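Local coordinates for protein 3-carboxy-cis,cis-muconate cycloisomerase (Acinetobacter calcoaceticus, PDB 1Q5N) that is a cycloisomerase of the fumarase/aspartase superfamily of largely helical, homotetrameric enzymes, at residues R301-Q315 with A326-T338. Sequence-based numbering, arbitrary orientation.
Sequences RVPALMSSIYQSMVQ and AEWLSLPEIFQLT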
loop_
_atom_site.group_PDB
_atom_site.type_symbol
_atom_site.label_atom_id
_atom_site.label_comp_id
_atom_site.label_asym_id
_atom_site.label_seq_id
_atom_site.Cartn_x
_atom_site.Cartn_y
_atom_site.Cartn_z
ATOM N N ARG A 301 1.684 -9.718 -1.309
ATOM C CA ARG A 301 0.312 -9.468 -0.930
ATOM C C ARG A 301 0.085 -8.950 0.534
ATOM O O ARG A 301 -0.716 -8.018 0.768
ATOM C CB ARG A 301 -0.440 -10.769 -1.231
ATOM C CG ARG A 301 -1.953 -10.697 -1.387
ATOM C CD ARG A 301 -2.454 -9.926 -2.643
ATOM N NE ARG A 301 -3.918 -9.703 -2.605
ATOM C CZ ARG A 301 -4.826 -10.653 -2.286
ATOM N NH1 ARG A 301 -4.440 -11.886 -1.953
ATOM N NH2 ARG A 301 -6.145 -10.410 -2.339
ATOM N N VAL A 302 0.808 -9.522 1.511
ATOM C CA VAL A 302 0.628 -9.115 2.891
ATOM C C VAL A 302 0.972 -7.640 3.109
ATOM O O VAL A 302 0.208 -6.940 3.795
ATOM C CB VAL A 302 1.369 -10.104 3.884
ATOM C CG1 VAL A 302 1.342 -9.563 5.305
ATOM C CG2 VAL A 302 0.587 -11.429 3.907
ATOM N N PRO A 303 2.098 -7.134 2.546
ATOM C CA PRO A 303 2.408 -5.700 2.736
ATOM C C PRO A 303 1.286 -4.812 2.191
ATOM O O PRO A 303 0.973 -3.748 2.796
ATOM C CB PRO A 303 3.703 -5.499 1.946
ATOM C CG PRO A 303 4.427 -6.869 2.168
ATOM C CD PRO A 303 3.237 -7.839 1.918
ATOM N N ALA A 304 0.687 -5.223 1.058
ATOM C CA ALA A 304 -0.432 -4.453 0.480
ATOM C C ALA A 304 -1.634 -4.528 1.422
ATOM O O ALA A 304 -2.258 -3.530 1.666
ATOM C CB ALA A 304 -0.827 -4.996 -0.917
ATOM N N LEU A 305 -1.957 -5.715 1.952
ATOM C CA LEU A 305 -3.082 -5.835 2.878
ATOM C C LEU A 305 -2.840 -5.002 4.177
ATOM O O LEU A 305 -3.828 -4.524 4.808
ATOM C CB LEU A 305 -3.335 -7.299 3.230
ATOM C CG LEU A 305 -3.802 -8.110 2.014
ATOM C CD1 LEU A 305 -3.711 -9.582 2.363
ATOM C CD2 LEU A 305 -5.246 -7.745 1.617
ATOM N N MET A 306 -1.562 -4.816 4.550
ATOM C CA MET A 306 -1.229 -4.035 5.733
ATOM C C MET A 306 -1.685 -2.583 5.515
ATOM O O MET A 306 -2.181 -1.947 6.463
ATOM C CB MET A 306 0.288 -4.008 6.010
ATOM C CG MET A 306 0.884 -5.224 6.714
ATOM S SD MET A 306 0.078 -5.582 8.304
ATOM C CE MET A 306 -0.520 -7.011 7.847
ATOM N N SER A 307 -1.487 -2.062 4.295
ATOM C CA SER A 307 -1.897 -0.696 3.997
ATOM C C SER A 307 -3.403 -0.581 4.311
ATOM O O SER A 307 -3.856 0.336 4.988
ATOM C CB SER A 307 -1.615 -0.367 2.529
ATOM O OG SER A 307 -2.592 0.504 1.988
ATOM N N SER A 308 -4.162 -1.564 3.862
ATOM C CA SER A 308 -5.579 -1.582 4.095
ATOM C C SER A 308 -6.052 -1.632 5.590
ATOM O O SER A 308 -6.948 -0.862 6.009
ATOM C CB SER A 308 -6.180 -2.766 3.345
ATOM O OG SER A 308 -7.557 -2.805 3.577
ATOM N N ILE A 309 -5.439 -2.526 6.368
ATOM C CA ILE A 309 -5.797 -2.734 7.736
ATOM C C ILE A 309 -5.450 -1.446 8.515
ATOM O O ILE A 309 -6.238 -1.026 9.378
ATOM C CB ILE A 309 -5.125 -4.079 8.219
ATOM C CG1 ILE A 309 -6.135 -4.907 9.004
ATOM C CG2 ILE A 309 -3.950 -3.846 9.020
ATOM C CD1 ILE A 309 -6.759 -4.125 10.044
ATOM N N TYR A 310 -4.319 -0.795 8.194
ATOM C CA TYR A 310 -3.975 0.478 8.823
ATOM C C TYR A 310 -4.941 1.619 8.428
ATOM O O TYR A 310 -5.281 2.427 9.289
ATOM C CB TYR A 310 -2.544 0.882 8.493
ATOM C CG TYR A 310 -1.535 0.284 9.469
ATOM C CD1 TYR A 310 -1.286 0.882 10.720
ATOM C CD2 TYR A 310 -0.873 -0.929 9.162
ATOM C CE1 TYR A 310 -0.419 0.293 11.634
ATOM C CE2 TYR A 310 -0.006 -1.525 10.080
ATOM C CZ TYR A 310 0.219 -0.918 11.295
ATOM O OH TYR A 310 1.084 -1.523 12.153
ATOM N N GLN A 311 -5.367 1.714 7.157
ATOM C CA GLN A 311 -6.350 2.750 6.802
ATOM C C GLN A 311 -7.653 2.478 7.616
ATOM O O GLN A 311 -8.341 3.401 7.989
ATOM C CB GLN A 311 -6.807 2.705 5.343
ATOM C CG GLN A 311 -5.894 3.098 4.244
ATOM C CD GLN A 311 -6.597 2.785 2.888
ATOM O OE1 GLN A 311 -7.651 3.379 2.606
ATOM N NE2 GLN A 311 -6.039 1.838 2.083
ATOM N N SER A 312 -7.997 1.213 7.863
ATOM C CA SER A 312 -9.193 0.905 8.610
ATOM C C SER A 312 -9.278 1.448 10.045
ATOM O O SER A 312 -10.326 1.341 10.682
ATOM C CB SER A 312 -9.451 -0.605 8.624
ATOM O OG SER A 312 -10.135 -0.980 7.442
ATOM N N MET A 313 -8.187 2.009 10.557
ATOM C CA MET A 313 -8.209 2.612 11.904
ATOM C C MET A 313 -9.024 3.884 11.918
ATOM O O MET A 313 -9.539 4.270 12.968
ATOM C CB MET A 313 -6.783 2.958 12.368
ATOM C CG MET A 313 -5.979 1.679 12.486
ATOM S SD MET A 313 -4.895 1.648 13.812
ATOM C CE MET A 313 -5.990 1.944 15.196
ATOM N N VAL A 314 -9.123 4.560 10.770
ATOM C CA VAL A 314 -9.864 5.823 10.763
ATOM C C VAL A 314 -11.365 5.494 10.660
ATOM O O VAL A 314 -11.880 5.271 9.570
ATOM C CB VAL A 314 -9.360 6.740 9.604
ATOM C CG1 VAL A 314 -10.105 8.095 9.672
ATOM C CG2 VAL A 314 -7.827 6.972 9.747
ATOM N N GLN A 315 -12.043 5.475 11.812
ATOM C CA GLN A 315 -13.446 5.069 11.880
ATOM C C GLN A 315 -14.308 6.186 12.452
ATOM O O GLN A 315 -13.924 6.819 13.440
ATOM C CB GLN A 315 -13.590 3.825 12.782
ATOM C CG GLN A 315 -12.644 2.666 12.486
ATOM C CD GLN A 315 -13.383 1.323 12.333
ATOM O OE1 GLN A 315 -14.477 1.167 12.862
ATOM N NE2 GLN A 315 -12.773 0.351 11.610
ATOM N N ALA A 326 -14.176 -3.121 5.576
ATOM C CA ALA A 326 -12.952 -3.554 4.883
ATOM C C ALA A 326 -12.174 -4.587 5.691
ATOM O O ALA A 326 -11.552 -5.465 5.123
ATOM C CB ALA A 326 -12.063 -2.358 4.565
ATOM N N GLU A 327 -12.215 -4.478 7.018
ATOM C CA GLU A 327 -11.525 -5.448 7.896
ATOM C C GLU A 327 -12.031 -6.861 7.648
ATOM O O GLU A 327 -11.262 -7.834 7.752
ATOM C CB GLU A 327 -11.771 -5.183 9.399
ATOM C CG GLU A 327 -11.280 -3.867 10.006
ATOM C CD GLU A 327 -11.837 -3.686 11.448
ATOM O OE1 GLU A 327 -12.207 -4.695 12.107
ATOM O OE2 GLU A 327 -11.907 -2.548 11.919
ATOM N N TRP A 328 -13.322 -6.997 7.356
ATOM C CA TRP A 328 -13.847 -8.336 7.159
ATOM C C TRP A 328 -13.185 -9.018 5.979
ATOM O O TRP A 328 -13.224 -10.243 5.890
ATOM C CB TRP A 328 -15.377 -8.334 6.943
ATOM C CG TRP A 328 -16.161 -7.583 7.962
ATOM C CD1 TRP A 328 -15.812 -7.330 9.285
ATOM C CD2 TRP A 328 -17.434 -6.969 7.761
ATOM N NE1 TRP A 328 -16.799 -6.596 9.901
ATOM C CE2 TRP A 328 -17.803 -6.354 8.994
ATOM C CE3 TRP A 328 -18.302 -6.864 6.657
ATOM C CZ2 TRP A 328 -19.002 -5.656 9.150
ATOM C CZ3 TRP A 328 -19.510 -6.165 6.812
ATOM C CH2 TRP A 328 -19.845 -5.568 8.045
ATOM N N LEU A 329 -12.642 -8.235 5.046
ATOM C CA LEU A 329 -11.979 -8.807 3.893
ATOM C C LEU A 329 -10.472 -8.931 4.093
ATOM O O LEU A 329 -9.875 -9.885 3.655
ATOM C CB LEU A 329 -12.201 -7.943 2.653
ATOM C CG LEU A 329 -13.657 -7.973 2.151
ATOM C CD1 LEU A 329 -13.826 -6.987 1.022
ATOM C CD2 LEU A 329 -14.044 -9.358 1.682
ATOM N N SER A 330 -9.846 -7.981 4.774
ATOM C CA SER A 330 -8.410 -8.048 4.871
ATOM C C SER A 330 -7.816 -8.966 5.936
ATOM O O SER A 330 -6.907 -9.730 5.627
ATOM C CB SER A 330 -7.865 -6.622 5.036
ATOM O OG SER A 330 -8.241 -6.122 6.320
ATOM N N LEU A 331 -8.315 -8.877 7.180
ATOM C CA LEU A 331 -7.788 -9.688 8.275
ATOM C C LEU A 331 -7.741 -11.178 7.954
ATOM O O LEU A 331 -6.690 -11.802 8.090
ATOM C CB LEU A 331 -8.546 -9.443 9.595
ATOM C CG LEU A 331 -7.957 -10.153 10.852
ATOM C CD1 LEU A 331 -6.558 -9.625 11.182
ATOM C CD2 LEU A 331 -8.846 -9.945 12.084
ATOM N N PRO A 332 -8.856 -11.760 7.493
ATOM C CA PRO A 332 -8.765 -13.202 7.197
ATOM C C PRO A 332 -7.683 -13.520 6.123
ATOM O O PRO A 332 -6.970 -14.526 6.233
ATOM C CB PRO A 332 -10.197 -13.569 6.697
ATOM C CG PRO A 332 -11.075 -12.457 7.273
ATOM C CD PRO A 332 -10.196 -11.220 7.164
ATOM N N GLU A 333 -7.584 -12.689 5.083
ATOM C CA GLU A 333 -6.610 -12.950 4.017
ATOM C C GLU A 333 -5.191 -12.942 4.602
ATOM O O GLU A 333 -4.388 -13.804 4.245
ATOM C CB GLU A 333 -6.781 -11.915 2.909
ATOM C CG GLU A 333 -5.975 -12.078 1.623
ATOM C CD GLU A 333 -6.453 -13.213 0.739
ATOM O OE1 GLU A 333 -7.608 -13.653 0.960
ATOM O OE2 GLU A 333 -5.705 -13.671 -0.182
ATOM N N ILE A 334 -4.880 -12.015 5.527
ATOM C CA ILE A 334 -3.538 -11.937 6.127
ATOM C C ILE A 334 -3.226 -13.235 6.892
ATOM O O ILE A 334 -2.163 -13.818 6.709
ATOM C CB ILE A 334 -3.428 -10.700 7.055
ATOM C CG1 ILE A 334 -3.701 -9.472 6.207
ATOM C CG2 ILE A 334 -2.047 -10.647 7.773
ATOM C CD1 ILE A 334 -3.496 -8.166 6.861
ATOM N N PHE A 335 -4.149 -13.694 7.742
ATOM C CA PHE A 335 -3.963 -14.965 8.447
ATOM C C PHE A 335 -3.757 -16.155 7.483
ATOM O O PHE A 335 -2.871 -16.995 7.653
ATOM C CB PHE A 335 -5.197 -15.287 9.290
ATOM C CG PHE A 335 -5.056 -14.915 10.733
ATOM C CD1 PHE A 335 -4.232 -15.676 11.575
ATOM C CD2 PHE A 335 -5.808 -13.838 11.265
ATOM C CE1 PHE A 335 -4.142 -15.399 12.941
ATOM C CE2 PHE A 335 -5.743 -13.532 12.617
ATOM C CZ PHE A 335 -4.916 -14.317 13.477
ATOM N N GLN A 336 -4.618 -16.246 6.488
ATOM C CA GLN A 336 -4.527 -17.334 5.532
ATOM C C GLN A 336 -3.231 -17.377 4.726
ATOM O O GLN A 336 -2.706 -18.473 4.487
ATOM C CB GLN A 336 -5.720 -17.295 4.588
ATOM C CG GLN A 336 -6.928 -17.970 5.173
ATOM C CD GLN A 336 -8.142 -17.755 4.293
ATOM O OE1 GLN A 336 -8.756 -16.697 4.338
ATOM N NE2 GLN A 336 -8.466 -18.730 3.467
ATOM N N LEU A 337 -2.704 -16.212 4.316
ATOM C CA LEU A 337 -1.448 -16.152 3.560
ATOM C C LEU A 337 -0.260 -16.459 4.467
ATOM O O LEU A 337 0.714 -17.111 4.025
ATOM C CB LEU A 337 -1.250 -14.775 2.889
ATOM C CG LEU A 337 -2.205 -14.527 1.717
ATOM C CD1 LEU A 337 -2.320 -13.079 1.375
ATOM C CD2 LEU A 337 -1.714 -15.308 0.523
ATOM N N THR A 338 -0.328 -16.000 5.721
ATOM C CA THR A 338 0.760 -16.225 6.661
ATOM C C THR A 338 0.871 -17.723 7.028
ATOM O O THR A 338 1.978 -18.300 7.034
ATOM C CB THR A 338 0.553 -15.402 7.961
ATOM O OG1 THR A 338 0.505 -14.013 7.648
ATOM C CG2 THR A 338 1.697 -15.668 8.970
HETATM O O HOH W 1 -8.857 -3.283 6.166
#
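Arg301 and Glu333 form a salt bridge across the two helices, NH1 of Arg301 lying 2.8 Å from OE2 of Glu333. The bond is bent (N-H...O 140°); OE2 lies near the guanidinium edge but tilted from its plane, NH1 approaches from above the carboxylate plane, and the two flat groups are turned 64° apart. Both chains bend at chi2 and cross at about a right angle; the hydroxyl of Tyr13 also binds OE2 of Glu333. Further along, water 1 sits between the helices, held by Ser308 OG, Ser330 OG and Ser312 OG at 2.9 Å each, and it donates to Ser312. Ser308 OG also bonds to Asn300 of a second subunit, which ties this polar cluster to the subunit interface; Ser312 OG bonds to Ala323 O of its own chain. Past the helical part of 301-315, the amide of Gln315 turns back, its NE2 giving a straight bond to Ser312 O (2.8 Å) within the amide plane. The same NE2 is 3.0 Å from OE2 of Glu327, whose OE1 pairs with Arg234. Helices 290-311 and 323-351 belong to the long helical bundle of the superfamily, which three other subunits adjoin here; the two segments run roughly antiparallel, with axes 9.4 Å apart at an angle of 145°. Ile334 is the apolar centre: its CG1 and CD1 slide along Leu305 CB, and its CD1 presses on Met306 CE at 3.3 Å, tighter than ordinary carbon contact. Leu305 CD1 lies across the aliphatic part of Glu333, 3.5 Å from CG. Leu337 inserts CD1 beside Arg301 CG and Leu305 CD1, while its CB passes Val302 CG2. Toward the water, Ile309 CG1 rests against Ser330 OG.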